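Local coordinates for Endonuclease/exonuclease/phosphatase (Beutenbergia cavernae DSM 12333, PDB 4RUW), which is of unknown specific function but belongs to the endonuclease/exonuclease/phosphatase family, pairing a zinc-binding DNase I-like domain with an immunoglobulin-like beta domain, at residues M59-H64 against R316-H321; I84-P89 against S312-F317; S364-R369 against D402-E407; G376-A381 against T393-G398. All coordinates share one frame; numbering follows the deposited sequence. Where two conformers were deposited one is given.

Interaction 1: M59-H64 against R316-H321; sequences MTWNIH and RFASDH
Asn62 carries its amide with CG anti to the backbone N (chi1 179°), while the imidazole of His321 has CG anti to its own carbonyl carbon; these settings bring the two CG atoms together, and with the chi2 rotations the amide lies stacked on the ring. The planes are only 12° apart: Asn62 CB lies over the imidazole 3.8 Å from the His321 ring centroid, a CH-pi contact, and ND2 sits above the rim near NE2. Bonds outside the contact also hold both: Asn62 ND2 to Asp235, in a loop, and His321 ND1 to Asp296, at the start of strand 296-300. Asn62 OD1 accepts from the backbone N of His64 at 3.1 Å, closing an Asx turn where strand 55-62 gives way to loop. The Trp-Asn strand end and the Ser-Asp-His sequence are hallmarks of the DNase I-like fold; in relatives the asparagine, aspartate and histidine probably face the active site, whereas Trp61 here packs on helix 77-87. Ser319 OG donates to Asn62 O at 2.7 Å, in the carbonyl plane and on a lone pair, and also accepts from His321 N in an ST turn. Beside it, Trp61 NE1 donates to His321 O at 2.9 Å; the oxygen lies in the indole plane, but the nitrogen stands well above the carbonyl plane of His321. Ala318 CB touches the same indole edge at CZ2. A water donates to both Asn62 OD1 and Asp320 OD1, and Asp320 crosses the His64 side chain at about a right angle, OD2 over one face of the ring, whose ND1 is bonded to Val67 O.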
loop_
_atom_site.group_PDB
_atom_site.type_symbol
_atom_site.label_atom_id
_atom_site.label_comp_id
_atom_site.label_asym_id
_atom_site.label_seq_id
_atom_site.Cartn_x
_atom_site.Cartn_y
_atom_site.Cartn_z
HETATM N N MSE A 59 -10.570 1.271 1.056
HETATM C CA MSE A 59 -10.145 1.089 2.429
HETATM C C MSE A 59 -9.370 -0.209 2.562
HETATM O O MSE A 59 -9.683 -1.196 1.894
HETATM C CB MSE A 59 -11.382 1.055 3.318
HETATM C CG MSE A 59 -11.113 0.808 4.804
HETATM SE SE MSE A 59 -12.706 0.917 5.898
HETATM C CE MSE A 59 -11.827 0.886 7.640
ATOM N N THR A 60 -8.346 -0.204 3.411
ATOM C CA THR A 60 -7.690 -1.446 3.797
ATOM C C THR A 60 -7.603 -1.534 5.316
ATOM O O THR A 60 -7.391 -0.520 5.988
ATOM C CB THR A 60 -6.282 -1.612 3.144
ATOM O OG1 THR A 60 -5.790 -2.938 3.380
ATOM C CG2 THR A 60 -5.285 -0.607 3.686
ATOM N N TRP A 61 -7.758 -2.737 5.856
ATOM C CA TRP A 61 -7.751 -2.896 7.299
ATOM C C TRP A 61 -7.365 -4.302 7.709
ATOM O O TRP A 61 -8.000 -5.274 7.300
ATOM C CB TRP A 61 -9.145 -2.597 7.858
ATOM C CG TRP A 61 -9.217 -2.281 9.321
ATOM C CD1 TRP A 61 -8.176 -2.079 10.192
ATOM C CD2 TRP A 61 -10.417 -2.115 10.091
ATOM N NE1 TRP A 61 -8.665 -1.800 11.454
ATOM C CE2 TRP A 61 -10.037 -1.814 11.412
ATOM C CE3 TRP A 61 -11.782 -2.192 9.788
ATOM C CZ2 TRP A 61 -10.968 -1.583 12.424
ATOM C CZ3 TRP A 61 -12.700 -1.967 10.787
ATOM C CH2 TRP A 61 -12.290 -1.669 12.092
ATOM N N ASN A 62 -6.349 -4.404 8.556
ATOM C CA ASN A 62 -6.038 -5.652 9.231
ATOM C C ASN A 62 -6.920 -5.687 10.473
ATOM O O ASN A 62 -6.736 -4.881 11.388
ATOM C CB ASN A 62 -4.556 -5.685 9.593
ATOM C CG ASN A 62 -4.154 -6.949 10.332
ATOM O OD1 ASN A 62 -4.944 -7.536 11.071
ATOM N ND2 ASN A 62 -2.906 -7.374 10.138
ATOM N N ILE A 63 -7.901 -6.585 10.479
ATOM C CA ILE A 63 -8.929 -6.568 11.511
ATOM C C ILE A 63 -8.629 -7.453 12.717
ATOM O O ILE A 63 -9.457 -7.537 13.627
ATOM C CB ILE A 63 -10.330 -6.932 10.952
ATOM C CG1 ILE A 63 -10.407 -8.407 10.516
ATOM C CG2 ILE A 63 -10.713 -5.977 9.832
ATOM C CD1 ILE A 63 -11.834 -8.915 10.330
ATOM N N HIS A 64 -7.469 -8.118 12.727
ATOM C CA HIS A 64 -7.065 -8.931 13.879
ATOM C C HIS A 64 -8.169 -9.932 14.276
ATOM O O HIS A 64 -8.499 -10.081 15.457
ATOM C CB HIS A 64 -6.708 -8.018 15.059
ATOM C CG HIS A 64 -6.018 -8.718 16.191
ATOM N ND1 HIS A 64 -6.573 -8.834 17.446
ATOM C CD2 HIS A 64 -4.810 -9.331 16.254
ATOM C CE1 HIS A 64 -5.741 -9.495 18.236
ATOM N NE2 HIS A 64 -4.667 -9.809 17.534
ATOM N N ARG A 316 -11.178 3.375 17.149
ATOM C CA ARG A 316 -9.782 3.033 16.919
ATOM C C ARG A 316 -9.340 1.746 17.617
ATOM O O ARG A 316 -8.448 1.057 17.129
ATOM C CB ARG A 316 -8.860 4.199 17.288
ATOM C CG ARG A 316 -8.670 4.404 18.777
ATOM C CD ARG A 316 -7.988 5.735 19.069
ATOM N NE ARG A 316 -8.862 6.851 18.716
ATOM C CZ ARG A 316 -8.472 8.120 18.652
ATOM N NH1 ARG A 316 -7.210 8.442 18.899
ATOM N NH2 ARG A 316 -9.342 9.065 18.329
ATOM N N PHE A 317 -9.972 1.407 18.739
ATOM C CA PHE A 317 -9.560 0.223 19.488
ATOM C C PHE A 317 -10.257 -1.059 19.052
ATOM O O PHE A 317 -10.131 -2.086 19.708
ATOM C CB PHE A 317 -9.661 0.459 20.998
ATOM C CG PHE A 317 -8.747 1.549 21.477
ATOM C CD1 PHE A 317 -7.373 1.414 21.336
ATOM C CD2 PHE A 317 -9.245 2.712 22.037
ATOM C CE1 PHE A 317 -6.517 2.410 21.750
ATOM C CE2 PHE A 317 -8.387 3.714 22.456
ATOM C CZ PHE A 317 -7.023 3.561 22.305
ATOM N N ALA A 318 -10.957 -1.006 17.921
ATOM C CA ALA A 318 -11.623 -2.190 17.389
ATOM C C ALA A 318 -10.633 -3.243 16.872
ATOM O O ALA A 318 -10.971 -4.429 16.792
ATOM C CB ALA A 318 -12.593 -1.805 16.294
ATOM N N SER A 319 -9.425 -2.804 16.515
ATOM C CA SER A 319 -8.372 -3.702 16.043
ATOM C C SER A 319 -7.022 -3.163 16.491
ATOM O O SER A 319 -6.915 -2.000 16.878
ATOM C CB SER A 319 -8.394 -3.814 14.515
ATOM O OG SER A 319 -7.261 -4.544 14.061
ATOM N N ASP A 320 -5.987 -3.997 16.446
ATOM C CA ASP A 320 -4.646 -3.507 16.742
ATOM C C ASP A 320 -3.978 -2.791 15.559
ATOM O O ASP A 320 -2.869 -2.271 15.700
ATOM C CB ASP A 320 -3.750 -4.603 17.350
ATOM C CG ASP A 320 -3.454 -5.742 16.394
ATOM O OD1 ASP A 320 -4.054 -5.820 15.305
ATOM O OD2 ASP A 320 -2.609 -6.579 16.759
ATOM N N HIS A 321 -4.652 -2.763 14.404
ATOM C CA HIS A 321 -4.270 -1.876 13.303
ATOM C C HIS A 321 -5.385 -0.877 13.080
ATOM O O HIS A 321 -6.550 -1.172 13.369
ATOM C CB HIS A 321 -4.082 -2.641 11.989
ATOM C CG HIS A 321 -2.855 -3.499 11.937
ATOM N ND1 HIS A 321 -1.849 -3.303 11.013
ATOM C CD2 HIS A 321 -2.481 -4.567 12.681
ATOM C CE1 HIS A 321 -0.903 -4.208 11.197
ATOM N NE2 HIS A 321 -1.262 -4.984 12.203
HETATM O O HOH W 1 -3.619 -7.919 13.598
#

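Interaction 2: I84-P89 against S312-F317; sequences IRAEAP and SLVDRF
The last turn of helix 77-87 meets the loop that follows strand 304-311, a junction on the helical flank of one of the two sheets in the DNase I-like alpha/beta sandwich. Glu87, the final helical residue, touches Ser312 and Val314, while Ala86 meets Val314 alone. Beyond the helix the chain turns at Ala88, whose phi is positive (49°) and whose N still bonds to Ile84 O. The Glu87 side chain leaves with CG beside its backbone N and bends at chi2 (-71°), which brings CD toward the loop. Ser312 OG donates to Glu87 OE2 at 2.6 Å, approaching on the anti side of that oxygen and 18° out of the carboxylate plane. The other oxygen, OE1, is bonded to His310 NE2, so two side chains from the end of the strand and the start of the loop hold this buried acid. Its position at the C-terminal end of a helix would probably be unfavourable for a negative charge, which these partners would help to offset. On the more exposed side, Ala86 CB packs against Val314 CG1 at 4.1 Å, while the other methyl of that valine, Val314 CG2, lies beside Glu87 OE2 at 3.5 Å. A single water completes the link, donating to Glu87 OE2 at 2.6 Å and accepting from Leu313 N at 2.9 Å.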
loop_
_atom_site.group_PDB
_atom_site.type_symbol
_atom_site.label_atom_id
_atom_site.label_comp_id
_atom_site.label_asym_id
_atom_site.label_seq_id
_atom_site.Cartn_x
_atom_site.Cartn_y
_atom_site.Cartn_z
ATOM N N ILE A 84 -16.536 -0.039 9.017
ATOM C CA ILE A 84 -16.653 -0.087 7.564
ATOM C C ILE A 84 -17.889 0.681 7.083
ATOM O O ILE A 84 -17.807 1.475 6.155
ATOM C CB ILE A 84 -16.653 -1.538 7.042
ATOM C CG1 ILE A 84 -15.332 -2.231 7.401
ATOM C CG2 ILE A 84 -16.918 -1.566 5.543
ATOM C CD1 ILE A 84 -15.333 -3.738 7.194
ATOM N N ARG A 85 -19.026 0.457 7.738
ATOM C CA ARG A 85 -20.270 1.131 7.384
ATOM C C ARG A 85 -20.125 2.649 7.460
ATOM O O ARG A 85 -20.581 3.370 6.573
ATOM C CB ARG A 85 -21.372 0.657 8.338
ATOM C CG ARG A 85 -22.774 1.126 8.027
ATOM C CD ARG A 85 -23.782 0.522 9.032
ATOM N NE ARG A 85 -23.751 -0.944 9.033
ATOM C CZ ARG A 85 -23.382 -1.699 10.066
ATOM N NH1 ARG A 85 -23.027 -1.143 11.219
ATOM N NH2 ARG A 85 -23.371 -3.022 9.950
ATOM N N ALA A 86 -19.480 3.130 8.515
ATOM C CA ALA A 86 -19.306 4.564 8.718
ATOM C C ALA A 86 -18.380 5.175 7.672
ATOM O O ALA A 86 -18.609 6.288 7.212
ATOM C CB ALA A 86 -18.779 4.838 10.113
ATOM N N GLU A 87 -17.334 4.443 7.295
ATOM C CA GLU A 87 -16.371 4.940 6.316
ATOM C C GLU A 87 -16.917 4.837 4.887
ATOM O O GLU A 87 -16.497 5.572 3.993
ATOM C CB GLU A 87 -15.046 4.187 6.441
ATOM C CG GLU A 87 -14.342 4.369 7.789
ATOM C CD GLU A 87 -13.764 5.763 7.998
ATOM O OE1 GLU A 87 -13.858 6.617 7.083
ATOM O OE2 GLU A 87 -13.186 5.994 9.086
ATOM N N ALA A 88 -17.865 3.926 4.688
ATOM C CA ALA A 88 -18.560 3.766 3.413
ATOM C C ALA A 88 -17.635 3.684 2.182
ATOM O O ALA A 88 -17.849 4.376 1.194
ATOM C CB ALA A 88 -19.591 4.878 3.244
ATOM N N PRO A 89 -16.606 2.823 2.228
ATOM C CA PRO A 89 -15.758 2.699 1.038
ATOM C C PRO A 89 -16.492 2.003 -0.110
ATOM O O PRO A 89 -17.450 1.261 0.103
ATOM C CB PRO A 89 -14.614 1.814 1.533
ATOM C CG PRO A 89 -15.248 0.967 2.598
ATOM C CD PRO A 89 -16.201 1.890 3.296
ATOM N N SER A 312 -8.753 5.508 10.042
ATOM C CA SER A 312 -10.065 5.471 10.661
ATOM C C SER A 312 -9.960 5.564 12.169
ATOM O O SER A 312 -9.307 4.734 12.811
ATOM C CB SER A 312 -10.817 4.207 10.278
ATOM O OG SER A 312 -12.137 4.270 10.777
ATOM N N LEU A 313 -10.616 6.577 12.730
ATOM C CA LEU A 313 -10.660 6.775 14.172
ATOM C C LEU A 313 -12.105 6.724 14.686
ATOM O O LEU A 313 -12.397 7.174 15.793
ATOM C CB LEU A 313 -9.980 8.090 14.564
ATOM C CG LEU A 313 -8.511 8.216 14.142
ATOM C CD1 LEU A 313 -7.975 9.597 14.486
ATOM C CD2 LEU A 313 -7.654 7.151 14.798
ATOM N N VAL A 314 -12.998 6.153 13.883
ATOM C CA VAL A 314 -14.383 5.918 14.302
ATOM C C VAL A 314 -14.432 5.076 15.588
ATOM O O VAL A 314 -15.185 5.373 16.520
ATOM C CB VAL A 314 -15.190 5.226 13.162
ATOM C CG1 VAL A 314 -16.603 4.906 13.609
ATOM C CG2 VAL A 314 -15.213 6.105 11.920
ATOM N N ASP A 315 -13.618 4.030 15.634
ATOM C CA ASP A 315 -13.552 3.137 16.788
ATOM C C ASP A 315 -12.152 2.555 16.766
ATOM O O ASP A 315 -11.942 1.404 16.367
ATOM C CB ASP A 315 -14.589 2.022 16.645
ATOM C CG ASP A 315 -14.847 1.271 17.939
ATOM O OD1 ASP A 315 -14.207 1.560 18.972
ATOM O OD2 ASP A 315 -15.721 0.384 17.909
ATOM N N ARG A 316 -11.178 3.375 17.149
ATOM C CA ARG A 316 -9.782 3.033 16.919
ATOM C C ARG A 316 -9.340 1.746 17.617
ATOM O O ARG A 316 -8.448 1.057 17.129
ATOM C CB ARG A 316 -8.860 4.199 17.288
ATOM C CG ARG A 316 -8.670 4.404 18.777
ATOM C CD ARG A 316 -7.988 5.735 19.069
ATOM N NE ARG A 316 -8.862 6.851 18.716
ATOM C CZ ARG A 316 -8.472 8.120 18.652
ATOM N NH1 ARG A 316 -7.210 8.442 18.899
ATOM N NH2 ARG A 316 -9.342 9.065 18.329
ATOM N N PHE A 317 -9.972 1.407 18.739
ATOM C CA PHE A 317 -9.560 0.223 19.488
ATOM C C PHE A 317 -10.257 -1.059 19.052
ATOM O O PHE A 317 -10.131 -2.086 19.708
ATOM C CB PHE A 317 -9.661 0.459 20.998
ATOM C CG PHE A 317 -8.747 1.549 21.477
ATOM C CD1 PHE A 317 -7.373 1.414 21.336
ATOM C CD2 PHE A 317 -9.245 2.712 22.037
ATOM C CE1 PHE A 317 -6.517 2.410 21.750
ATOM C CE2 PHE A 317 -8.387 3.714 22.456
ATOM C CZ PHE A 317 -7.023 3.561 22.305
HETATM O O HOH W 2 -12.428 7.826 10.806
#

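Interaction 3: S364-R369 against D402-E407; sequences SVCKNR and DRCTVE
An antiparallel strand pairing at the edge of a four-stranded sheet joins 364-367 to 405-407, the latter belonging to an outermost strand of that sheet. The axes of these short strands pass 4.7 Å apart. Val365 and Thr405 form the hydrogen-bonded pair: Val365 N donates to Thr405 O at 2.8 Å, and Thr405 N returns a bond to Val365 O at 3.0 Å. In the adjacent non-hydrogen-bonded pair, Ser364 and Val406 meet through side chains, with Val406 CG2 lying 3.7 Å from Ser364 OG. That hydroxyl is bonded to Gln269, so the Ser364 and Val406 face looks toward helix 266-270, where Gln269 also packs on Val406. The opposite face carries Val365 and Thr405 into the space between two sheets. There Val365 packs on Val379, Ala381 and Val394, while Thr405 OG1, placed beside its backbone N (chi1 -53°), bonds to Asp396 OD1. Lys367 N takes the other oxygen of that carboxylate, which is thereby satisfied from two strands. Just before the second strand begins, Cys404 CB lies 3.6 Å from Val365 O. A disulfide between Cys366 and Cys404 occurs in the crystal, but both residues have two conformers, and in the given pair the SG atoms of Cys366 and Cys404 are 3.6 Å apart, longer than a disulfide bond; the sulfur geometry is therefore doubtful. Paired strands with one face turned to a second sheet are what an immunoglobulin-like beta sandwich is built from.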
loop_
_atom_site.group_PDB
_atom_site.type_symbol
_atom_site.label_atom_id
_atom_site.label_comp_id
_atom_site.label_asym_id
_atom_site.label_seq_id
_atom_site.Cartn_x
_atom_site.Cartn_y
_atom_site.Cartn_z
ATOM N N SER A 364 5.561 13.447 -9.292
ATOM C CA SER A 364 5.567 13.135 -7.870
ATOM C C SER A 364 7.000 12.807 -7.458
ATOM O O SER A 364 7.614 11.888 -8.010
ATOM C CB SER A 364 4.652 11.943 -7.582
ATOM O OG SER A 364 4.779 11.519 -6.230
ATOM N N VAL A 365 7.536 13.567 -6.510
ATOM C CA VAL A 365 8.933 13.459 -6.137
ATOM C C VAL A 365 9.009 13.129 -4.662
ATOM O O VAL A 365 8.399 13.803 -3.820
ATOM C CB VAL A 365 9.700 14.753 -6.440
ATOM C CG1 VAL A 365 11.171 14.598 -6.093
ATOM C CG2 VAL A 365 9.543 15.108 -7.892
ATOM N N CYS A 366 9.793 12.109 -4.351
ATOM C CA CYS A 366 9.841 11.595 -3.001
ATOM C C CYS A 366 11.263 11.389 -2.514
ATOM O O CYS A 366 12.041 10.664 -3.138
ATOM C CB CYS A 366 9.089 10.271 -2.945
ATOM S SG CYS A 366 9.351 9.385 -1.428
ATOM N N LYS A 367 11.598 12.043 -1.405
ATOM C CA LYS A 367 12.833 11.763 -0.687
ATOM C C LYS A 367 12.525 10.639 0.299
ATOM O O LYS A 367 11.746 10.820 1.239
ATOM C CB LYS A 367 13.333 12.995 0.066
ATOM C CG LYS A 367 14.529 12.688 0.963
ATOM C CD LYS A 367 14.989 13.905 1.749
ATOM C CE LYS A 367 16.051 13.529 2.766
ATOM N NZ LYS A 367 16.477 14.697 3.591
ATOM N N ASN A 368 13.118 9.472 0.075
ATOM C CA ASN A 368 12.834 8.323 0.920
ATOM C C ASN A 368 14.021 8.023 1.811
ATOM O O ASN A 368 14.689 7.000 1.675
ATOM C CB ASN A 368 12.447 7.108 0.082
ATOM C CG ASN A 368 11.667 6.092 0.880
ATOM O OD1 ASN A 368 10.833 6.457 1.712
ATOM N ND2 ASN A 368 11.947 4.816 0.657
ATOM N N ARG A 369 14.276 8.951 2.721
ATOM C CA ARG A 369 15.502 8.971 3.492
ATOM C C ARG A 369 15.201 9.697 4.792
ATOM O O ARG A 369 14.538 10.734 4.786
ATOM C CB ARG A 369 16.542 9.727 2.666
ATOM C CG ARG A 369 17.939 9.818 3.201
ATOM C CD ARG A 369 18.807 10.472 2.129
ATOM N NE ARG A 369 20.111 10.878 2.632
ATOM C CZ ARG A 369 21.258 10.292 2.304
ATOM N NH1 ARG A 369 21.265 9.263 1.467
ATOM N NH2 ARG A 369 22.400 10.738 2.815
ATOM N N ASP A 402 7.487 12.843 6.002
ATOM C CA ASP A 402 6.833 13.990 5.387
ATOM C C ASP A 402 6.239 13.649 4.029
ATOM O O ASP A 402 6.770 12.818 3.287
ATOM C CB ASP A 402 7.827 15.143 5.230
ATOM C CG ASP A 402 8.482 15.527 6.533
ATOM O OD1 ASP A 402 7.797 15.503 7.576
ATOM O OD2 ASP A 402 9.692 15.831 6.511
ATOM N N ARG A 403 5.139 14.322 3.715
ATOM C CA ARG A 403 4.421 14.171 2.461
ATOM C C ARG A 403 5.343 14.405 1.264
ATOM O O ARG A 403 6.217 15.266 1.317
ATOM C CB ARG A 403 3.289 15.201 2.467
ATOM C CG ARG A 403 2.354 15.181 1.287
ATOM C CD ARG A 403 1.262 16.207 1.499
ATOM N NE ARG A 403 0.395 16.290 0.331
ATOM C CZ ARG A 403 -0.648 17.104 0.226
ATOM N NH1 ARG A 403 -0.954 17.921 1.223
ATOM N NH2 ARG A 403 -1.376 17.101 -0.881
ATOM N N CYS A 404 5.128 13.630 0.193
ATOM C CA CYS A 404 5.818 13.805 -1.095
ATOM C C CYS A 404 5.457 15.142 -1.743
ATOM O O CYS A 404 4.480 15.788 -1.359
ATOM C CB CYS A 404 5.438 12.691 -2.088
ATOM S SG CYS A 404 6.130 11.028 -1.828
ATOM N N THR A 405 6.232 15.546 -2.744
ATOM C CA THR A 405 5.916 16.753 -3.487
ATOM C C THR A 405 5.351 16.404 -4.852
ATOM O O THR A 405 6.058 15.836 -5.697
ATOM C CB THR A 405 7.164 17.624 -3.659
ATOM O OG1 THR A 405 7.753 17.861 -2.372
ATOM C CG2 THR A 405 6.815 18.951 -4.300
ATOM N N VAL A 406 4.079 16.743 -5.060
ATOM C CA VAL A 406 3.374 16.402 -6.289
ATOM C C VAL A 406 2.891 17.676 -6.974
ATOM O O VAL A 406 2.172 18.478 -6.375
ATOM C CB VAL A 406 2.166 15.491 -6.016
ATOM C CG1 VAL A 406 1.562 15.003 -7.323
ATOM C CG2 VAL A 406 2.573 14.309 -5.153
ATOM N N GLU A 407 3.318 17.879 -8.217
ATOM C CA GLU A 407 2.886 19.026 -9.014
ATOM C C GLU A 407 2.205 18.540 -10.269
ATOM O O GLU A 407 2.632 17.554 -10.867
ATOM C CB GLU A 407 4.067 19.910 -9.420
ATOM C CG GLU A 407 4.654 20.726 -8.291
ATOM C CD GLU A 407 5.595 21.809 -8.788
ATOM O OE1 GLU A 407 6.386 22.317 -7.971
ATOM O OE2 GLU A 407 5.545 22.150 -9.994
#

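Interaction 4: G376-A381 against T393-G398; sequences GTAVRA and TVTDSG
The guanidinium of Arg380 is met at its edge by Thr395 OG1, which lies nearly in the plane of the group, while Thr393 CG2 approaches it obliquely. Arg380 NE donates to Thr395 OG1 at 3.1 Å and almost straight, 168° at the hydrogen. The long side chain reaches this acceptor by bending at chi3 (-61°), which brings NE back over the neighbouring strand, and its CG rests 3.6 Å from Thr393 CG2. Beneath, strands 378-384 and 390-396 form a beta hairpin. Val379 and Asp396 exchange two backbone bonds, with Asp396 N to Val379 O at 2.8 Å, and Ala381 and Val394 exchange two more, with Ala381 N to Val394 O also at 2.8 Å. Before strand 378-384 begins, a water bridges the two segments, donating to Thr377 O and accepting from Gly398 N. Val379, Ala381 and Val394 lie on the face opposite Arg380 and pack on Val365 of the other sheet of the immunoglobulin-like domain. The hairpin is thus two-sided: an outer side where one arginine-threonine bond sits among methyl and methylene contacts, and an apolar inner one interrupted by the carboxylate of Asp396, which Thr405 OG1 and Lys367 N of the other sheet satisfy.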
loop_
_atom_site.group_PDB
_atom_site.type_symbol
_atom_site.label_atom_id
_atom_site.label_comp_id
_atom_site.label_asym_id
_atom_site.label_seq_id
_atom_site.Cartn_x
_atom_site.Cartn_y
_atom_site.Cartn_z
ATOM N N GLY A 376 19.250 17.287 5.572
ATOM C CA GLY A 376 19.435 18.422 4.691
ATOM C C GLY A 376 19.511 18.078 3.220
ATOM O O GLY A 376 19.536 18.973 2.379
ATOM N N THR A 377 19.560 16.789 2.894
ATOM C CA THR A 377 19.572 16.391 1.493
ATOM C C THR A 377 18.177 16.534 0.895
ATOM O O THR A 377 17.175 16.603 1.612
ATOM C CB THR A 377 20.078 14.948 1.276
ATOM O OG1 THR A 377 19.179 14.018 1.894
ATOM C CG2 THR A 377 21.487 14.771 1.835
ATOM N N ALA A 378 18.110 16.590 -0.427
ATOM C CA ALA A 378 16.829 16.684 -1.111
ATOM C C ALA A 378 16.858 15.808 -2.349
ATOM O O ALA A 378 17.923 15.547 -2.909
ATOM C CB ALA A 378 16.538 18.128 -1.500
ATOM N N VAL A 379 15.687 15.339 -2.766
ATOM C CA VAL A 379 15.562 14.684 -4.063
ATOM C C VAL A 379 14.953 15.680 -5.041
ATOM O O VAL A 379 13.912 16.286 -4.766
ATOM C CB VAL A 379 14.754 13.362 -3.990
ATOM C CG1 VAL A 379 14.452 12.835 -5.387
ATOM C CG2 VAL A 379 15.529 12.329 -3.172
ATOM N N ARG A 380 15.631 15.878 -6.163
ATOM C CA ARG A 380 15.195 16.864 -7.138
ATOM C C ARG A 380 14.950 16.191 -8.477
ATOM O O ARG A 380 15.761 15.386 -8.939
ATOM C CB ARG A 380 16.241 17.970 -7.273
ATOM C CG ARG A 380 15.942 19.000 -8.342
ATOM C CD ARG A 380 16.861 20.195 -8.174
ATOM N NE ARG A 380 16.652 20.808 -6.866
ATOM C CZ ARG A 380 17.593 21.441 -6.170
ATOM N NH1 ARG A 380 18.824 21.552 -6.657
ATOM N NH2 ARG A 380 17.302 21.958 -4.982
ATOM N N ALA A 381 13.810 16.500 -9.075
ATOM C CA ALA A 381 13.475 16.010 -10.400
ATOM C C ALA A 381 13.463 17.169 -11.374
ATOM O O ALA A 381 12.920 18.238 -11.077
ATOM C CB ALA A 381 12.122 15.341 -10.391
ATOM N N THR A 393 11.197 21.929 -12.549
ATOM C CA THR A 393 11.952 21.307 -11.475
ATOM C C THR A 393 11.030 21.123 -10.278
ATOM O O THR A 393 10.302 22.049 -9.909
ATOM C CB THR A 393 13.143 22.195 -11.082
ATOM O OG1 THR A 393 13.996 22.368 -12.220
ATOM C CG2 THR A 393 13.934 21.572 -9.948
ATOM N N VAL A 394 11.027 19.923 -9.699
ATOM C CA VAL A 394 10.226 19.642 -8.516
ATOM C C VAL A 394 11.126 18.963 -7.495
ATOM O O VAL A 394 11.843 18.012 -7.823
ATOM C CB VAL A 394 9.009 18.759 -8.857
ATOM C CG1 VAL A 394 8.218 18.413 -7.606
ATOM C CG2 VAL A 394 8.111 19.460 -9.879
ATOM N N THR A 395 11.102 19.460 -6.263
ATOM C CA THR A 395 12.031 19.002 -5.240
ATOM C C THR A 395 11.284 18.521 -3.999
ATOM O O THR A 395 10.263 19.098 -3.617
ATOM C CB THR A 395 13.014 20.129 -4.853
ATOM O OG1 THR A 395 13.674 20.604 -6.030
ATOM C CG2 THR A 395 14.063 19.642 -3.855
ATOM N N ASP A 396 11.788 17.457 -3.379
ATOM C CA ASP A 396 11.274 17.005 -2.095
ATOM C C ASP A 396 12.393 16.978 -1.063
ATOM O O ASP A 396 13.446 16.380 -1.292
ATOM C CB ASP A 396 10.661 15.613 -2.230
ATOM C CG ASP A 396 9.810 15.234 -1.036
ATOM O OD1 ASP A 396 9.033 16.080 -0.566
ATOM O OD2 ASP A 396 9.908 14.090 -0.557
ATOM N N SER A 397 12.173 17.634 0.072
ATOM C CA SER A 397 13.133 17.569 1.165
ATOM C C SER A 397 12.455 16.967 2.393
ATOM O O SER A 397 11.409 16.339 2.277
ATOM C CB SER A 397 13.718 18.947 1.464
ATOM O OG SER A 397 12.697 19.884 1.717
ATOM N N GLY A 398 13.058 17.124 3.563
ATOM C CA GLY A 398 12.472 16.589 4.782
ATOM C C GLY A 398 12.896 15.153 5.020
ATOM O O GLY A 398 14.051 14.811 4.793
HETATM O O HOH W 3 15.910 18.064 3.571
#

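How the interactions relate
The four contacts fall into two groups, one in each domain. Interactions 1 and 2 lie in the DNase I-like domain with centres 9 Å apart; they share Arg316 and Phe317 on the loop between strands 304-311 and 324-330, and touch where Met59 packs on Glu87 and Pro89. Strand 55-62 and helix 77-87, consecutive in the chain, are thus both tied to one late loop. Interactions 3 and 4 follow in the immunoglobulin-like domain, 8 Å apart between centres; the hairpin of interaction 4 comes, in sequence, between the two strands of interaction 3 but belongs to the facing sheet. The groups do not touch, nearest atoms of interactions 1 and 3 being about 17 Å apart, and interaction 3 lies where the immunoglobulin-like domain meets helix 266-270.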